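Local coordinates for alpha-fucosidase (Bifidobacterium bifidum, PDB 2EAB), which probably hydrolyses alpha-1,2-linked L-fucose from glycans, this chain being the catalytic portion of a larger membrane-associated protein, at residues G648-W653 / D701-S706; N675-M680 / R708-K713. One frame throughout, in Å; residues are numbered along the deposited sequence.

Contact 1 (G648-W653 / D701-S706); sequences GQIKEW and DAAKTS
I650 and S706 join the extended loop 648-653 to the middle of helix 697-711, in the family 95 catalytic domain. CB, CG1 and CD1 of I650 each meet the helix. Its CB is 3.6 Å from S706 OG. CG1, beside the backbone N (chi1 -58°), packs 3.7 Å from A703 N, and CD1 ends 3.7 Å from A702 CB. The backbone of the same residue supplies the polar link: I650 N donates to S706 OG over 2.9 Å, a bent bond with 139° at the hydrogen. A water on S706 OG also reaches I650 O, though weakly. Replacing S706 by an alanine would probably leave the buried I650 N-H without its acceptor and this water less firmly held. Two residues earlier, G648 O receives a CA-H...O contact from A702 CA at 3.1 Å and meets T705 CB at 3.5 Å. A water bridges G648 O and T705 OG1, while the carboxamide of Q649 turns off the helix to E656. The chemistry is thus mixed: I650 CG1 and CD1 pack on A702 and A703, and helix hydroxyls, directly or through water, serve backbone polar atoms of a segment that is neither helix nor strand.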
ATOM      1  N   GLY A 648     -27.852   2.211 -17.814  1.00 10.24           N
ATOM      2  CA  GLY A 648     -27.928   1.880 -16.388  1.00  9.92           C
ATOM      3  C   GLY A 648     -26.569   1.840 -15.704  1.00  9.65           C
ATOM      4  O   GLY A 648     -26.422   1.224 -14.648  1.00  9.84           O
ATOM      5  N   GLN A 649     -25.588   2.505 -16.313  1.00  9.24           N
ATOM      6  CA  GLN A 649     -24.201   2.506 -15.852  1.00  8.51           C
ATOM      7  C   GLN A 649     -23.874   3.774 -15.065  1.00  8.04           C
ATOM      8  O   GLN A 649     -24.530   4.798 -15.232  1.00  8.27           O
ATOM      9  CB  GLN A 649     -23.266   2.390 -17.067  1.00  8.86           C
ATOM     10  CG  GLN A 649     -22.910   3.722 -17.792  1.00  9.06           C
ATOM     11  CD  GLN A 649     -24.028   4.324 -18.650  1.00  9.50           C
ATOM     12  OE1 GLN A 649     -25.189   3.906 -18.600  1.00  9.37           O
ATOM     13  NE2 GLN A 649     -23.666   5.322 -19.447  1.00  9.64           N
ATOM     14  N   ILE A 650     -22.847   3.709 -14.218  1.00  7.70           N
ATOM     15  CA  ILE A 650     -22.256   4.924 -13.659  1.00  7.51           C
ATOM     16  C   ILE A 650     -21.513   5.633 -14.791  1.00  6.93           C
ATOM     17  O   ILE A 650     -20.611   5.050 -15.397  1.00  7.35           O
ATOM     18  CB  ILE A 650     -21.249   4.607 -12.523  1.00  7.50           C
ATOM     19  CG1 ILE A 650     -21.910   3.816 -11.383  1.00  8.29           C
ATOM     20  CG2 ILE A 650     -20.579   5.886 -12.017  1.00  7.83           C
ATOM     21  CD1 ILE A 650     -22.902   4.598 -10.531  1.00  9.26           C
ATOM     22  N   LYS A 651     -21.895   6.871 -15.091  1.00  7.10           N
ATOM     23  CA  LYS A 651     -21.197   7.624 -16.136  1.00  7.37           C
ATOM     24  C   LYS A 651     -19.746   7.869 -15.743  1.00  7.13           C
ATOM     25  O   LYS A 651     -19.450   8.175 -14.582  1.00  7.32           O
ATOM     26  CB  LYS A 651     -21.872   8.966 -16.396  1.00  7.60           C
ATOM     27  CG  LYS A 651     -23.241   8.879 -17.039  1.00  8.21           C
ATOM     28  CD  LYS A 651     -23.779  10.260 -17.359  1.00  9.89           C
ATOM     29  CE  LYS A 651     -25.234  10.187 -17.794  1.00 10.41           C
ATOM     30  NZ  LYS A 651     -25.750  11.508 -18.227  1.00 13.26           N
ATOM     31  N   GLU A 652     -18.847   7.744 -16.716  1.00  7.11           N
ATOM     32  CA  GLU A 652     -17.435   8.045 -16.511  1.00  7.04           C
ATOM     33  C   GLU A 652     -17.146   9.518 -16.845  1.00  6.82           C
ATOM     34  O   GLU A 652     -16.270  10.136 -16.227  1.00  7.05           O
ATOM     35  CB  GLU A 652     -16.560   7.069 -17.311  1.00  7.16           C
ATOM     36  CG  GLU A 652     -15.056   7.290 -17.137  1.00  7.07           C
ATOM     37  CD  GLU A 652     -14.189   6.096 -17.518  1.00  7.39           C
ATOM     38  OE1 GLU A 652     -14.712   5.072 -18.009  1.00  7.72           O
ATOM     39  OE2 GLU A 652     -12.957   6.196 -17.330  1.00  7.99           O
ATOM     40  N   TRP A 653     -17.907  10.067 -17.795  1.00  7.33           N
ATOM     41  CA  TRP A 653     -17.834  11.482 -18.163  1.00  7.82           C
ATOM     42  C   TRP A 653     -19.220  12.095 -18.113  1.00  7.88           C
ATOM     43  O   TRP A 653     -20.213  11.414 -18.371  1.00  7.80           O
ATOM     44  CB  TRP A 653     -17.268  11.659 -19.572  1.00  8.10           C
ATOM     45  CG  TRP A 653     -15.901  11.093 -19.730  1.00  8.51           C
ATOM     46  CD1 TRP A 653     -14.712  11.719 -19.462  1.00  8.45           C
ATOM     47  CD2 TRP A 653     -15.572   9.778 -20.177  1.00  8.32           C
ATOM     48  NE1 TRP A 653     -13.663  10.868 -19.720  1.00  8.33           N
ATOM     49  CE2 TRP A 653     -14.163   9.671 -20.165  1.00  8.33           C
ATOM     50  CE3 TRP A 653     -16.332   8.676 -20.598  1.00  8.26           C
ATOM     51  CZ2 TRP A 653     -13.500   8.504 -20.549  1.00  8.63           C
ATOM     52  CZ3 TRP A 653     -15.673   7.522 -20.983  1.00  9.07           C
ATOM     53  CH2 TRP A 653     -14.270   7.445 -20.957  1.00  9.07           C
ATOM     54  N   ASP A 701     -26.801  -0.641  -8.030  1.00  9.25           N
ATOM     55  CA  ASP A 701     -27.209  -1.379  -9.227  1.00  9.71           C
ATOM     56  C   ASP A 701     -26.444  -0.884 -10.451  1.00  9.40           C
ATOM     57  O   ASP A 701     -26.013  -1.678 -11.289  1.00  9.51           O
ATOM     58  CB  ASP A 701     -28.716  -1.249  -9.479  1.00 10.36           C
ATOM     59  CG  ASP A 701     -29.556  -2.041  -8.487  1.00 12.45           C
ATOM     60  OD1 ASP A 701     -29.003  -2.851  -7.713  1.00 14.57           O
ATOM     61  OD2 ASP A 701     -30.790  -1.848  -8.493  1.00 15.35           O
ATOM     62  N   ALA A 702     -26.279   0.432 -10.538  1.00  8.99           N
ATOM     63  CA  ALA A 702     -25.537   1.045 -11.636  1.00  8.77           C
ATOM     64  C   ALA A 702     -24.048   0.693 -11.587  1.00  8.58           C
ATOM     65  O   ALA A 702     -23.426   0.439 -12.628  1.00  8.55           O
ATOM     66  CB  ALA A 702     -25.738   2.546 -11.635  1.00  8.99           C
ATOM     67  N   ALA A 703     -23.483   0.667 -10.381  1.00  8.25           N
ATOM     68  CA  ALA A 703     -22.082   0.296 -10.211  1.00  8.23           C
ATOM     69  C   ALA A 703     -21.850  -1.162 -10.590  1.00  8.18           C
ATOM     70  O   ALA A 703     -20.851  -1.488 -11.235  1.00  7.93           O
ATOM     71  CB  ALA A 703     -21.617   0.579  -8.791  1.00  8.69           C
ATOM     72  N   LYS A 704     -22.783  -2.031 -10.204  1.00  8.53           N
ATOM     73  CA  LYS A 704     -22.709  -3.437 -10.592  1.00  8.99           C
ATOM     74  C   LYS A 704     -22.760  -3.592 -12.118  1.00  8.75           C
ATOM     75  O   LYS A 704     -22.023  -4.397 -12.686  1.00  9.28           O
ATOM     76  CB  LYS A 704     -23.825  -4.244  -9.923  1.00  9.20           C
ATOM     77  CG  LYS A 704     -23.657  -4.470  -8.421  1.00 11.43           C
ATOM     78  CD  LYS A 704     -24.881  -5.215  -7.890  1.00 14.59           C
ATOM     79  CE  LYS A 704     -24.886  -5.392  -6.384  1.00 15.98           C
ATOM     80  NZ  LYS A 704     -26.142  -6.069  -5.942  1.00 18.17           N
ATOM     81  N   THR A 705     -23.615  -2.807 -12.771  1.00  8.58           N
ATOM     82  CA  THR A 705     -23.697  -2.804 -14.233  1.00  9.02           C
ATOM     83  C   THR A 705     -22.366  -2.362 -14.845  1.00  8.63           C
ATOM     84  O   THR A 705     -21.846  -3.012 -15.753  1.00  8.80           O
ATOM     85  CB  THR A 705     -24.854  -1.919 -14.707  1.00  9.14           C
ATOM     86  OG1 THR A 705     -26.083  -2.510 -14.269  1.00 10.59           O
ATOM     87  CG2 THR A 705     -24.883  -1.791 -16.228  1.00 10.12           C
ATOM     88  N   SER A 706     -21.803  -1.274 -14.319  1.00  8.23           N
ATOM     89  CA  SER A 706     -20.491  -0.801 -14.762  1.00  7.84           C
ATOM     90  C   SER A 706     -19.411  -1.864 -14.592  1.00  7.88           C
ATOM     91  O   SER A 706     -18.603  -2.083 -15.502  1.00  7.97           O
ATOM     92  CB  SER A 706     -20.095   0.468 -14.009  1.00  7.99           C
ATOM     93  OG  SER A 706     -20.877   1.567 -14.431  1.00  8.31           O
TER
HETATM   94  O   HOH W   1     -28.411  -1.261 -14.901  1.00 43.90           O
HETATM   95  O   HOH W   2     -19.384   2.216 -16.609  1.00  7.67           O

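Contact 2 (N675-M680 / R708-K713); sequences NQHRHM and RYRCFK
R710 reaches from the last turn of helix 697-711 into loop 675-680, within a domain of the (alpha/alpha)6-barrel type expected for family 95. This is the tight part. The arginine bends at chi2 (74°), which turns CD from the straight course, and its CG and CD lie 3.1 and 3.2 Å from H677 O. Beyond them NE and NH2 both donate to H679 O, which lies in the guanidinium plane; two N-H groups on one carbonyl oxygen fix the rotation of the flat group. H677 CB lies over one guanidinium face, 3.8 Å from R710 NE. M680 slides past in the opposite direction, M680 CG 3.7 Å from R710 CG. NH2 has a second partner in E652, which probably balances the charge. The N675 and Q676 side is looser and more exposed. Q676, extended beyond CG, crosses K713 at about a right angle, Q676 NE2 3.5 Å from K713 CB, and a water ties Q676 OE1 to R710 O. N675 runs beside Y709, amide and ring planes 67° apart, with its OD1 hydrogen-bonded to Y671 OH. Another water links the two parts, donating to N675 O and accepting from R710 NH1. The straighter R710 bond is the one from NE, 2.8 Å from H679 O with 154° at the hydrogen.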
ATOM      1  N   ASN A 675     -15.707  -2.356 -24.126  1.00 11.49           N
ATOM      2  CA  ASN A 675     -16.189  -2.064 -22.760  1.00 11.14           C
ATOM      3  C   ASN A 675     -15.312  -2.590 -21.625  1.00 11.14           C
ATOM      4  O   ASN A 675     -15.646  -2.415 -20.446  1.00 11.13           O
ATOM      5  CB  ASN A 675     -17.634  -2.541 -22.550  1.00 11.20           C
ATOM      6  CG  ASN A 675     -18.601  -1.943 -23.547  1.00 11.18           C
ATOM      7  OD1 ASN A 675     -18.636  -0.730 -23.756  1.00 11.24           O
ATOM      8  ND2 ASN A 675     -19.412  -2.801 -24.160  1.00 12.36           N
ATOM      9  N   GLN A 676     -14.190  -3.213 -21.972  1.00 10.97           N
ATOM     10  CA  GLN A 676     -13.353  -3.887 -20.983  1.00 11.40           C
ATOM     11  C   GLN A 676     -12.064  -3.138 -20.641  1.00 10.72           C
ATOM     12  O   GLN A 676     -11.043  -3.760 -20.365  1.00 10.75           O
ATOM     13  CB  GLN A 676     -13.009  -5.304 -21.449  1.00 11.64           C
ATOM     14  CG  GLN A 676     -14.179  -6.268 -21.510  1.00 13.33           C
ATOM     15  CD  GLN A 676     -13.722  -7.662 -21.896  1.00 13.79           C
ATOM     16  OE1 GLN A 676     -12.997  -8.322 -21.151  1.00 18.23           O
ATOM     17  NE2 GLN A 676     -14.128  -8.106 -23.075  1.00 17.60           N
ATOM     18  N   HIS A 677     -12.110  -1.809 -20.641  1.00 10.28           N
ATOM     19  CA  HIS A 677     -10.933  -1.027 -20.261  1.00  9.66           C
ATOM     20  C   HIS A 677     -10.409  -1.436 -18.884  1.00  9.54           C
ATOM     21  O   HIS A 677     -11.189  -1.681 -17.962  1.00  9.53           O
ATOM     22  CB  HIS A 677     -11.232   0.470 -20.301  1.00  9.60           C
ATOM     23  CG  HIS A 677     -10.041   1.327 -20.006  1.00  8.83           C
ATOM     24  ND1 HIS A 677      -8.917   1.338 -20.805  1.00  9.26           N
ATOM     25  CD2 HIS A 677      -9.789   2.190 -18.991  1.00  8.68           C
ATOM     26  CE1 HIS A 677      -8.027   2.170 -20.294  1.00  9.65           C
ATOM     27  NE2 HIS A 677      -8.531   2.703 -19.195  1.00  9.48           N
ATOM     28  N   ARG A 678      -9.088  -1.511 -18.755  1.00  9.45           N
ATOM     29  CA  ARG A 678      -8.452  -2.027 -17.543  1.00  9.43           C
ATOM     30  C   ARG A 678      -8.696  -1.163 -16.302  1.00  9.10           C
ATOM     31  O   ARG A 678      -8.927  -1.688 -15.208  1.00  9.60           O
ATOM     32  CB  ARG A 678      -6.952  -2.226 -17.767  1.00  9.36           C
ATOM     33  CG  ARG A 678      -6.260  -2.964 -16.642  1.00 10.20           C
ATOM     34  CD  ARG A 678      -4.887  -3.408 -17.071  1.00 11.46           C
ATOM     35  NE  ARG A 678      -4.235  -4.218 -16.050  1.00 10.77           N
ATOM     36  CZ  ARG A 678      -3.053  -3.937 -15.513  1.00 10.47           C
ATOM     37  NH1 ARG A 678      -2.369  -2.865 -15.903  1.00 10.07           N
ATOM     38  NH2 ARG A 678      -2.543  -4.746 -14.596  1.00 10.56           N
ATOM     39  N   HIS A 679      -8.638   0.154 -16.469  1.00  8.57           N
ATOM     40  CA  HIS A 679      -8.950   1.075 -15.385  1.00  8.31           C
ATOM     41  C   HIS A 679     -10.458   1.184 -15.192  1.00  7.71           C
ATOM     42  O   HIS A 679     -11.224   1.012 -16.138  1.00  8.05           O
ATOM     43  CB  HIS A 679      -8.408   2.467 -15.695  1.00  8.49           C
ATOM     44  CG  HIS A 679      -6.923   2.596 -15.559  1.00  9.35           C
ATOM     45  ND1 HIS A 679      -6.039   2.122 -16.504  1.00 11.43           N
ATOM     46  CD2 HIS A 679      -6.172   3.187 -14.602  1.00  9.20           C
ATOM     47  CE1 HIS A 679      -4.804   2.394 -16.120  1.00 11.73           C
ATOM     48  NE2 HIS A 679      -4.856   3.040 -14.971  1.00 12.36           N
ATOM     49  N   MET A 680     -10.862   1.495 -13.963  1.00  7.86           N
ATOM     50  CA  MET A 680     -12.251   1.804 -13.628  1.00  7.94           C
ATOM     51  C   MET A 680     -12.222   3.058 -12.760  1.00  7.44           C
ATOM     52  O   MET A 680     -12.633   3.045 -11.592  1.00  7.76           O
ATOM     53  CB  MET A 680     -12.915   0.641 -12.882  1.00  8.14           C
ATOM     54  CG  MET A 680     -12.698  -0.724 -13.523  1.00  8.85           C
ATOM     55  SD  MET A 680     -13.656  -2.051 -12.774  1.00  9.17           S
ATOM     56  CE  MET A 680     -13.101  -1.954 -11.068  1.00 10.55           C
ATOM     57  N   ARG A 708     -19.814  -5.145 -14.392  1.00  8.67           N
ATOM     58  CA  ARG A 708     -20.053  -6.280 -15.282  1.00  9.74           C
ATOM     59  C   ARG A 708     -19.484  -6.023 -16.674  1.00  9.44           C
ATOM     60  O   ARG A 708     -18.806  -6.887 -17.233  1.00  9.64           O
ATOM     61  CB  ARG A 708     -21.538  -6.649 -15.356  1.00  9.93           C
ATOM     62  CG  ARG A 708     -22.068  -7.344 -14.103  1.00 10.82           C
ATOM     63  CD  ARG A 708     -23.423  -8.011 -14.339  1.00 12.17           C
ATOM     64  NE  ARG A 708     -24.405  -7.103 -14.929  1.00 16.24           N
ATOM     65  CZ  ARG A 708     -25.206  -6.291 -14.243  1.00 17.08           C
ATOM     66  NH1 ARG A 708     -25.158  -6.257 -12.916  1.00 17.78           N
ATOM     67  NH2 ARG A 708     -26.062  -5.509 -14.889  1.00 17.40           N
ATOM     68  N   TYR A 709     -19.743  -4.839 -17.224  1.00  9.66           N
ATOM     69  CA  TYR A 709     -19.183  -4.490 -18.526  1.00  9.87           C
ATOM     70  C   TYR A 709     -17.655  -4.501 -18.511  1.00  9.80           C
ATOM     71  O   TYR A 709     -17.026  -4.972 -19.457  1.00  9.91           O
ATOM     72  CB  TYR A 709     -19.684  -3.129 -18.998  1.00 10.39           C
ATOM     73  CG  TYR A 709     -21.068  -3.134 -19.608  1.00 11.14           C
ATOM     74  CD1 TYR A 709     -21.310  -3.744 -20.842  1.00 12.69           C
ATOM     75  CD2 TYR A 709     -22.128  -2.497 -18.969  1.00 11.40           C
ATOM     76  CE1 TYR A 709     -22.584  -3.735 -21.413  1.00 12.96           C
ATOM     77  CE2 TYR A 709     -23.402  -2.480 -19.531  1.00 12.38           C
ATOM     78  CZ  TYR A 709     -23.625  -3.100 -20.752  1.00 12.55           C
ATOM     79  OH  TYR A 709     -24.883  -3.087 -21.314  1.00 13.54           O
ATOM     80  N   ARG A 710     -17.056  -3.987 -17.439  1.00  9.55           N
ATOM     81  CA  ARG A 710     -15.597  -3.924 -17.365  1.00  9.80           C
ATOM     82  C   ARG A 710     -14.922  -5.277 -17.135  1.00  9.89           C
ATOM     83  O   ARG A 710     -13.812  -5.499 -17.619  1.00 10.90           O
ATOM     84  CB  ARG A 710     -15.147  -2.945 -16.284  1.00  9.65           C
ATOM     85  CG  ARG A 710     -13.933  -2.113 -16.680  1.00 12.91           C
ATOM     86  CD  ARG A 710     -14.296  -1.036 -17.698  1.00  9.39           C
ATOM     87  NE  ARG A 710     -13.668   0.246 -17.378  1.00  8.50           N
ATOM     88  CZ  ARG A 710     -14.228   1.435 -17.582  1.00  8.00           C
ATOM     89  NH1 ARG A 710     -15.439   1.534 -18.123  1.00  8.57           N
ATOM     90  NH2 ARG A 710     -13.568   2.534 -17.229  1.00  8.01           N
ATOM     91  N   CYS A 711     -15.594  -6.177 -16.418  1.00  9.82           N
ATOM     92  CA  CYS A 711     -14.944  -7.371 -15.864  1.00 10.22           C
ATOM     93  C   CYS A 711     -15.253  -8.680 -16.585  1.00 10.61           C
ATOM     94  O   CYS A 711     -14.609  -9.697 -16.319  1.00 10.83           O
ATOM     95  CB  CYS A 711     -15.290  -7.515 -14.379  1.00 10.11           C
ATOM     96  SG  CYS A 711     -14.616  -6.205 -13.346  1.00 10.34           S
ATOM     97  N   PHE A 712     -16.235  -8.647 -17.481  1.00 11.28           N
ATOM     98  CA  PHE A 712     -16.689  -9.835 -18.202  1.00 12.30           C
ATOM     99  C   PHE A 712     -16.479  -9.704 -19.708  1.00 13.25           C
ATOM    100  O   PHE A 712     -16.602  -8.615 -20.276  1.00 13.51           O
ATOM    101  CB  PHE A 712     -18.177 -10.090 -17.925  1.00 12.54           C
ATOM    102  CG  PHE A 712     -18.464 -10.645 -16.555  1.00 12.59           C
ATOM    103  CD1 PHE A 712     -18.700 -12.005 -16.382  1.00 13.34           C
ATOM    104  CD2 PHE A 712     -18.511  -9.813 -15.438  1.00 12.83           C
ATOM    105  CE1 PHE A 712     -18.970 -12.529 -15.119  1.00 13.44           C
ATOM    106  CE2 PHE A 712     -18.784 -10.328 -14.171  1.00 12.81           C
ATOM    107  CZ  PHE A 712     -19.011 -11.693 -14.011  1.00 13.02           C
ATOM    108  N   LYS A 713     -16.149 -10.824 -20.343  1.00 14.41           N
ATOM    109  CA  LYS A 713     -16.210 -10.943 -21.795  1.00 16.08           C
ATOM    110  C   LYS A 713     -17.324 -11.946 -22.042  1.00 16.55           C
ATOM    111  O   LYS A 713     -17.171 -13.134 -21.748  1.00 16.93           O
ATOM    112  CB  LYS A 713     -14.879 -11.437 -22.366  1.00 15.97           C
ATOM    113  CG  LYS A 713     -14.835 -11.503 -23.893  1.00 17.10           C
ATOM    114  CD  LYS A 713     -13.515 -12.063 -24.409  1.00 17.75           C
ATOM    115  CE  LYS A 713     -12.438 -10.991 -24.518  1.00 20.64           C
ATOM    116  NZ  LYS A 713     -11.189 -11.525 -25.131  1.00 22.45           N
TER
HETATM  117  O   HOH W   3     -17.080  -0.239 -19.768  1.00  9.26           O
HETATM  118  O   HOH W   4     -12.035  -7.433 -18.297  1.00 18.91           O

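How the contacts relate
Contacts 1 and 2 draw on successive turns of helix 697-711, R710 coming four positions after S706, and their centres lie 11 Å apart. Both loops come from the long connection between helices 632-639 and 697-711 and precede the helix in the same order as their partners on it, so the segments alternate along the chain. A salt bridge joins the two sites directly: E652 OE1, from the loop of contact 1, is 2.9 Å from R710 NH2 of contact 2. Q568 also donates to that carboxylate oxygen and packs on R710. Neither contact touches the annotated calcium sites. Contact 2 borders a bound 1,2-ethanediol, about 3 Å from the H679 side chain, probably a crystallisation molecule that may mark a pocket.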